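Side-chain contacts in glutamate racemase (Escherichia coli, PDB 2JFN), which belongs to the aspartate/glutamate/hydantoin racemase family, a group of alpha/beta enzymes: residues 115-118 / 119-122; 123-127 / 128-132. All blocks are in the same frame, centred on the assembly; numbering follows the deposited sequence.

Contacts 1 and 2 follow each other along the chain and share helix 118-124. Contact 1 builds its first turn beside the bound UDP-N-acetylmuramoyl-L-alanine. Contact 2 covers its last residues and the turn into strand 129-134. Their centres are about 10 Å apart. They also touch through side chains: Pro116 CB packs 3.7 Å from Leu132 CD1, and Ile118 CD1 lies 4.3 Å from Leu132 CD2. Contact 1 supplies five residues of the nucleotide ligand's pocket. The side chain of Val130 in contact 2 stays about 11 Å from that ligand. The side chain of Ala117 in contact 1 is about 12 Å from the bound glutamic acid.

Contact 1 (115-118 / 119-122); sequences VPAI and KPAA. With UMA (uridine-5'-diphosphate-N-acetylmuramoyl-L-alanine), chain C.
Ile118 and Ala122 meet through a backbone bond in the first turn of helix 118-124: Ala122 N donates to Ile118 O at 2.9 Å. Ala121 N gives Ala117 O a weaker bond of 3.3 Å. Ala117 is the N-cap and the centre of an inverse gamma turn, closed by Ile118 N on Pro116 O. The Pro120 ring comes up against Ala117, with CG 3.8 Å from the methyl CB.

Lys119 turns to the bound UDP-N-acetylmuramoyl-L-alanine. With CG opposite the backbone N (chi1 -175°) and an extended chain beyond, it runs alongside the diphosphate. NZ binds the beta-phosphate oxygen O2B at 2.8 Å. The charge of the lysine probably helps to balance that of the phosphate. The backbone N of Lys119 holds water 1, which also donates to Pro116 O and hydrogen-bonds the ligand hydroxyls O2' and O3B. Val115 grips the ligand with its backbone: N donates to O2 of the base at 2.9 Å, and O accepts from O2' at 2.8 Å. The loop 115-117 and the first turn of the helix together line one side of the pocket of UDP-N-acetylmuramoyl-L-alanine.

Behind this lining, Ile118 packs on Leu147 and Ile148 of helix 142-150. Ala121 rests on Val130 of strand 129-134 and on Thr199 and Val201 of strand 199-202, so helix 118-124 lies against the parallel sheet.

Contact 2 (123-127 / 128-132); sequences RLTAN and GIVGL
Asn127 and Gly128 meet at the bend where the chain leaves helix 118-124 and turns into strand 129-134; Gly128 takes a left-handed backbone conformation (phi 76°).

Asn127 reaches forward over this bend. Its CG sits between its own backbone N and carbonyl carbon (chi1 77°), which brings OD1 to Ile129 N at 2.8 Å. The bond is fairly straight at the hydrogen, but the donor lies well above the carbonyl plane of the amide rather than on a lone pair. The amide lies close over Ile129 CG1, and the two side chains cross at about a right angle. The 3.0 Å from ND2 to Ile129 CG1 is unusually short and so doubtful as a measure of packing. ND2 is also hydrogen-bonded to Pro196 O, which helps fix the amide flip.

Thr125 closes the turn from the other end. Its OG1 accepts a weak bond from Gly128 N at 3.0 Å, while its main polar partner is Asp198. The same carboxylate takes the backbone N of Ala126 and Asn127, so it clamps the turn. On the apolar side, Thr125 CB lies 3.7 Å from Val130 CG2.

The OD1 bond from Asn127 to the residue two places on makes an Asx turn. Here it forms part of a helix-to-strand connection of an alpha/beta fold, leading into a parallel sheet in which 129-134 runs between strands 156-161 and 199-202.

Contact 1 (115-118 / 119-122)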
ATOM      1  N   VAL A 115       7.228  -3.435   2.876  1.00 31.91           N
ATOM      2  CA  VAL A 115       8.502  -2.911   2.416  1.00 31.47           C
ATOM      3  C   VAL A 115       8.589  -3.334   0.951  1.00 30.19           C
ATOM      4  O   VAL A 115       8.041  -4.368   0.570  1.00 29.34           O
ATOM      5  CB  VAL A 115       9.695  -3.507   3.202  1.00 32.15           C
ATOM      6  CG1 VAL A 115       9.683  -2.995   4.635  1.00 33.28           C
ATOM      7  CG2 VAL A 115       9.628  -5.022   3.189  1.00 32.44           C
ATOM      8  N   PRO A 116       9.252  -2.530   0.111  1.00 29.68           N
ATOM      9  CA  PRO A 116       9.378  -2.875  -1.313  1.00 28.99           C
ATOM     10  C   PRO A 116       9.898  -4.302  -1.480  1.00 28.73           C
ATOM     11  O   PRO A 116      10.835  -4.707  -0.785  1.00 28.39           O
ATOM     12  CB  PRO A 116      10.356  -1.826  -1.834  1.00 29.53           C
ATOM     13  CG  PRO A 116      10.005  -0.612  -0.984  1.00 29.52           C
ATOM     14  CD  PRO A 116       9.873  -1.224   0.402  1.00 29.83           C
ATOM     15  N   ALA A 117       9.291  -5.050  -2.401  1.00 27.82           N
ATOM     16  CA  ALA A 117       9.657  -6.446  -2.656  1.00 28.21           C
ATOM     17  C   ALA A 117      10.991  -6.629  -3.378  1.00 28.60           C
ATOM     18  O   ALA A 117      11.086  -7.375  -4.358  1.00 28.59           O
ATOM     19  CB  ALA A 117       8.542  -7.133  -3.446  1.00 26.94           C
ATOM     20  N   ILE A 118      12.023  -5.960  -2.883  1.00 28.96           N
ATOM     21  CA  ILE A 118      13.340  -6.052  -3.487  1.00 29.91           C
ATOM     22  C   ILE A 118      13.925  -7.451  -3.399  1.00 30.04           C
ATOM     23  O   ILE A 118      14.513  -7.942  -4.366  1.00 29.91           O
ATOM     24  CB  ILE A 118      14.310  -5.059  -2.824  1.00 31.06           C
ATOM     25  CG1 ILE A 118      13.862  -3.631  -3.147  1.00 31.63           C
ATOM     26  CG2 ILE A 118      15.742  -5.312  -3.307  1.00 31.44           C
ATOM     27  CD1 ILE A 118      14.642  -2.564  -2.429  1.00 33.47           C
ATOM     28  N   LYS A 119      13.755  -8.097  -2.248  1.00 29.81           N
ATOM     29  CA  LYS A 119      14.288  -9.438  -2.042  1.00 30.04           C
ATOM     30  C   LYS A 119      13.859 -10.450  -3.118  1.00 30.26           C
ATOM     31  O   LYS A 119      14.708 -11.059  -3.764  1.00 30.43           O
ATOM     32  CB  LYS A 119      13.912  -9.949  -0.644  1.00 30.22           C
ATOM     33  CG  LYS A 119      14.541 -11.295  -0.304  1.00 30.96           C
ATOM     34  CD  LYS A 119      14.269 -11.708   1.128  1.00 31.45           C
ATOM     35  CE  LYS A 119      14.881 -13.060   1.416  1.00 31.36           C
ATOM     36  NZ  LYS A 119      14.415 -13.595   2.716  1.00 32.08           N
ATOM     37  N   PRO A 120      12.547 -10.655  -3.320  1.00 30.32           N
ATOM     38  CA  PRO A 120      12.187 -11.624  -4.360  1.00 30.77           C
ATOM     39  C   PRO A 120      12.557 -11.165  -5.771  1.00 31.13           C
ATOM     40  O   PRO A 120      12.884 -11.985  -6.627  1.00 31.33           O
ATOM     41  CB  PRO A 120      10.675 -11.796  -4.174  1.00 30.78           C
ATOM     42  CG  PRO A 120      10.246 -10.499  -3.563  1.00 30.65           C
ATOM     43  CD  PRO A 120      11.353 -10.222  -2.573  1.00 30.42           C
ATOM     44  N   ALA A 121      12.513  -9.858  -6.010  1.00 31.38           N
ATOM     45  CA  ALA A 121      12.845  -9.326  -7.326  1.00 31.88           C
ATOM     46  C   ALA A 121      14.292  -9.647  -7.685  1.00 32.64           C
ATOM     47  O   ALA A 121      14.604  -9.920  -8.845  1.00 32.09           O
ATOM     48  CB  ALA A 121      12.618  -7.825  -7.360  1.00 31.22           C
ATOM     49  N   ALA A 122      15.167  -9.616  -6.682  1.00 33.55           N
ATOM     50  CA  ALA A 122      16.585  -9.901  -6.888  1.00 34.91           C
ATOM     51  C   ALA A 122      16.811 -11.348  -7.312  1.00 35.90           C
ATOM     52  O   ALA A 122      17.764 -11.646  -8.027  1.00 36.06           O
ATOM     53  CB  ALA A 122      17.371  -9.601  -5.613  1.00 34.63           C
TER
HETATM   54  N1  UMA C1286       6.338  -8.505   2.519  1.00 29.94           N
HETATM   55  C2  UMA C1286       6.055  -7.311   3.355  1.00 29.32           C
HETATM   56  N3  UMA C1286       5.480  -7.575   4.588  1.00 29.55           N
HETATM   57  C4  UMA C1286       5.157  -8.845   5.091  1.00 29.59           C
HETATM   58  C5  UMA C1286       5.474 -10.024   4.181  1.00 29.56           C
HETATM   59  C6  UMA C1286       6.031  -9.797   2.974  1.00 29.26           C
HETATM   60  O2  UMA C1286       6.295  -6.165   3.007  1.00 29.70           O
HETATM   61  O4  UMA C1286       4.646  -8.946   6.196  1.00 30.57           O
HETATM   62  C1B UMA C1286       6.961  -8.236   1.175  1.00 29.97           C
HETATM   63  C2B UMA C1286       8.466  -8.072   1.299  1.00 30.33           C
HETATM   64  O2' UMA C1286       9.023  -6.995   0.449  1.00 29.77           O
HETATM   65  C3B UMA C1286       9.097  -9.389   0.990  1.00 30.56           C
HETATM   66  C4B UMA C1286       8.111  -9.870  -0.057  1.00 31.30           C
HETATM   67  O4B UMA C1286       6.845  -9.310   0.272  1.00 30.67           O
HETATM   68  O3B UMA C1286      10.420  -9.031   0.508  1.00 31.06           O
HETATM   69  C5B UMA C1286       7.929 -11.334  -0.114  1.00 31.78           C
HETATM   70  O5B UMA C1286       7.751 -11.841   1.161  1.00 33.40           O
HETATM   71  PA  UMA C1286       7.720 -13.396   1.494  1.00 34.79           P
HETATM   72  O1A UMA C1286       7.061 -13.469   2.806  1.00 34.47           O
HETATM   73  O2A UMA C1286       7.077 -14.092   0.427  1.00 33.73           O
HETATM   74  O3A UMA C1286       9.293 -13.751   1.656  1.00 35.18           O
HETATM   75  PB  UMA C1286      10.618 -12.865   1.729  1.00 37.02           P
HETATM   76  O1B UMA C1286      10.845 -12.115   0.513  1.00 36.86           O
HETATM   77  O2B UMA C1286      11.695 -13.731   2.221  1.00 37.25           O
HETATM   78  O1' UMA C1286      10.234 -11.895   2.997  1.00 37.25           O
HETATM   79  C1' UMA C1286      10.769 -11.960   4.319  1.00 37.93           C
HETATM   80  C2' UMA C1286       9.716 -11.689   5.361  1.00 38.46           C
HETATM   81  N2' UMA C1286       8.632 -12.688   5.321  1.00 38.63           N
HETATM   82  C7' UMA C1286       8.441 -13.572   6.314  1.00 39.00           C
HETATM   83  O7' UMA C1286       9.043 -13.494   7.381  1.00 39.50           O
HETATM   84  C8' UMA C1286       7.435 -14.686   6.112  1.00 39.26           C
HETATM   85  C3' UMA C1286       9.180 -10.264   5.142  1.00 38.65           C
HETATM   86  O3' UMA C1286       8.214  -9.908   6.189  1.00 39.05           O
HETATM   87  C4' UMA C1286      10.329  -9.227   5.145  1.00 38.99           C
HETATM   88  O4' UMA C1286       9.833  -7.924   4.908  1.00 39.14           O
HETATM   89  C5' UMA C1286      11.371  -9.598   4.085  1.00 39.08           C
HETATM   90  O5' UMA C1286      11.836 -10.976   4.350  1.00 38.34           O
HETATM   91  C6' UMA C1286      12.605  -8.715   4.108  1.00 39.49           C
HETATM   92  O6' UMA C1286      13.179  -8.707   5.407  1.00 40.33           O
HETATM   93  C18 UMA C1286       8.360 -10.014   7.628  1.00 39.32           C
HETATM   94  C19 UMA C1286       8.774  -8.740   8.288  1.00 39.68           C
HETATM   95  O18 UMA C1286       9.438  -8.748   9.309  1.00 40.46           O
HETATM   96  C20 UMA C1286       7.101 -10.705   8.191  1.00 39.34           C
HETATM   97  N4  UMA C1286       8.356  -7.622   7.672  1.00 39.52           N
HETATM   98  C21 UMA C1286       8.500  -6.254   8.190  1.00 39.62           C
HETATM   99  C22 UMA C1286       8.004  -6.048   9.652  1.00 39.22           C
HETATM  100  O19 UMA C1286       7.065  -6.776  10.046  1.00 39.54           O
HETATM  101  O20 UMA C1286       8.566  -5.186  10.374  1.00 39.22           O
HETATM  102  C23 UMA C1286       7.763  -5.281   7.261  1.00 39.39           C
HETATM  103  O   HOH W   1      12.044  -7.062   0.065  1.00 32.04           O

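Contact 2 (123-127 / 128-132)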
ATOM      1  N   ARG A 123      15.935 -12.244  -6.867  1.00 37.08           N
ATOM      2  CA  ARG A 123      16.043 -13.659  -7.216  1.00 38.64           C
ATOM      3  C   ARG A 123      15.341 -13.978  -8.534  1.00 39.10           C
ATOM      4  O   ARG A 123      15.468 -15.087  -9.054  1.00 39.34           O
ATOM      5  CB  ARG A 123      15.417 -14.537  -6.129  1.00 39.68           C
ATOM      6  CG  ARG A 123      16.030 -14.395  -4.751  1.00 41.76           C
ATOM      7  CD  ARG A 123      15.465 -15.452  -3.818  1.00 43.75           C
ATOM      8  NE  ARG A 123      15.808 -16.801  -4.265  1.00 45.71           N
ATOM      9  CZ  ARG A 123      15.345 -17.917  -3.710  1.00 46.46           C
ATOM     10  NH1 ARG A 123      14.510 -17.848  -2.682  1.00 47.45           N
ATOM     11  NH2 ARG A 123      15.724 -19.102  -4.175  1.00 47.03           N
ATOM     12  N   LEU A 124      14.599 -13.016  -9.071  1.00 39.13           N
ATOM     13  CA  LEU A 124      13.859 -13.240 -10.309  1.00 39.56           C
ATOM     14  C   LEU A 124      14.495 -12.623 -11.546  1.00 39.81           C
ATOM     15  O   LEU A 124      14.332 -13.139 -12.652  1.00 39.83           O
ATOM     16  CB  LEU A 124      12.423 -12.717 -10.165  1.00 39.49           C
ATOM     17  CG  LEU A 124      11.556 -13.364  -9.080  1.00 39.90           C
ATOM     18  CD1 LEU A 124      10.210 -12.652  -9.010  1.00 40.24           C
ATOM     19  CD2 LEU A 124      11.364 -14.846  -9.375  1.00 40.03           C
ATOM     20  N   THR A 125      15.220 -11.525 -11.363  1.00 39.86           N
ATOM     21  CA  THR A 125      15.846 -10.851 -12.487  1.00 40.44           C
ATOM     22  C   THR A 125      16.799 -11.776 -13.238  1.00 41.06           C
ATOM     23  O   THR A 125      17.477 -12.610 -12.638  1.00 40.79           O
ATOM     24  CB  THR A 125      16.612  -9.584 -12.033  1.00 40.32           C
ATOM     25  OG1 THR A 125      17.168  -8.927 -13.178  1.00 40.44           O
ATOM     26  CG2 THR A 125      17.732  -9.939 -11.061  1.00 40.44           C
ATOM     27  N   ALA A 126      16.831 -11.629 -14.558  1.00 41.50           N
ATOM     28  CA  ALA A 126      17.700 -12.444 -15.394  1.00 42.01           C
ATOM     29  C   ALA A 126      18.874 -11.612 -15.897  1.00 42.35           C
ATOM     30  O   ALA A 126      19.974 -12.136 -16.087  1.00 42.99           O
ATOM     31  CB  ALA A 126      16.913 -13.008 -16.575  1.00 41.90           C
ATOM     32  N   ASN A 127      18.648 -10.318 -16.106  1.00 41.88           N
ATOM     33  CA  ASN A 127      19.710  -9.446 -16.595  1.00 41.62           C
ATOM     34  C   ASN A 127      20.412  -8.699 -15.470  1.00 41.10           C
ATOM     35  O   ASN A 127      21.349  -7.937 -15.705  1.00 41.43           O
ATOM     36  CB  ASN A 127      19.152  -8.458 -17.630  1.00 41.84           C
ATOM     37  CG  ASN A 127      18.370  -7.315 -17.002  1.00 41.92           C
ATOM     38  OD1 ASN A 127      17.888  -7.411 -15.875  1.00 41.99           O
ATOM     39  ND2 ASN A 127      18.228  -6.225 -17.748  1.00 41.74           N
ATOM     40  N   GLY A 128      19.958  -8.927 -14.242  1.00 40.81           N
ATOM     41  CA  GLY A 128      20.565  -8.274 -13.097  1.00 39.82           C
ATOM     42  C   GLY A 128      20.191  -6.813 -12.912  1.00 39.18           C
ATOM     43  O   GLY A 128      20.746  -6.145 -12.044  1.00 39.41           O
ATOM     44  N   ILE A 129      19.263  -6.308 -13.723  1.00 38.60           N
ATOM     45  CA  ILE A 129      18.835  -4.914 -13.607  1.00 37.56           C
ATOM     46  C   ILE A 129      17.442  -4.882 -12.974  1.00 36.88           C
ATOM     47  O   ILE A 129      16.454  -5.251 -13.607  1.00 36.65           O
ATOM     48  CB  ILE A 129      18.728  -4.217 -14.980  1.00 37.63           C
ATOM     49  CG1 ILE A 129      19.906  -4.605 -15.881  1.00 38.02           C
ATOM     50  CG2 ILE A 129      18.684  -2.705 -14.776  1.00 37.28           C
ATOM     51  CD1 ILE A 129      21.222  -3.969 -15.510  1.00 38.18           C
ATOM     52  N   VAL A 130      17.369  -4.436 -11.726  1.00 35.90           N
ATOM     53  CA  VAL A 130      16.096  -4.369 -11.028  1.00 34.41           C
ATOM     54  C   VAL A 130      15.685  -2.925 -10.782  1.00 33.52           C
ATOM     55  O   VAL A 130      16.452  -2.128 -10.239  1.00 33.77           O
ATOM     56  CB  VAL A 130      16.170  -5.114  -9.681  1.00 34.44           C
ATOM     57  CG1 VAL A 130      14.864  -4.947  -8.912  1.00 34.63           C
ATOM     58  CG2 VAL A 130      16.447  -6.589  -9.931  1.00 33.95           C
ATOM     59  N   GLY A 131      14.471  -2.590 -11.196  1.00 32.38           N
ATOM     60  CA  GLY A 131      13.979  -1.243 -11.000  1.00 31.20           C
ATOM     61  C   GLY A 131      13.089  -1.140  -9.771  1.00 30.54           C
ATOM     62  O   GLY A 131      12.418  -2.099  -9.388  1.00 29.56           O
ATOM     63  N   LEU A 132      13.100   0.027  -9.138  1.00 29.94           N
ATOM     64  CA  LEU A 132      12.264   0.260  -7.972  1.00 29.63           C
ATOM     65  C   LEU A 132      11.446   1.513  -8.219  1.00 29.56           C
ATOM     66  O   LEU A 132      11.998   2.610  -8.337  1.00 29.35           O
ATOM     67  CB  LEU A 132      13.113   0.442  -6.710  1.00 29.35           C
ATOM     68  CG  LEU A 132      12.363   0.851  -5.426  1.00 29.67           C
ATOM     69  CD1 LEU A 132      11.337  -0.211  -5.037  1.00 28.73           C
ATOM     70  CD2 LEU A 132      13.372   1.041  -4.295  1.00 29.83           C
TER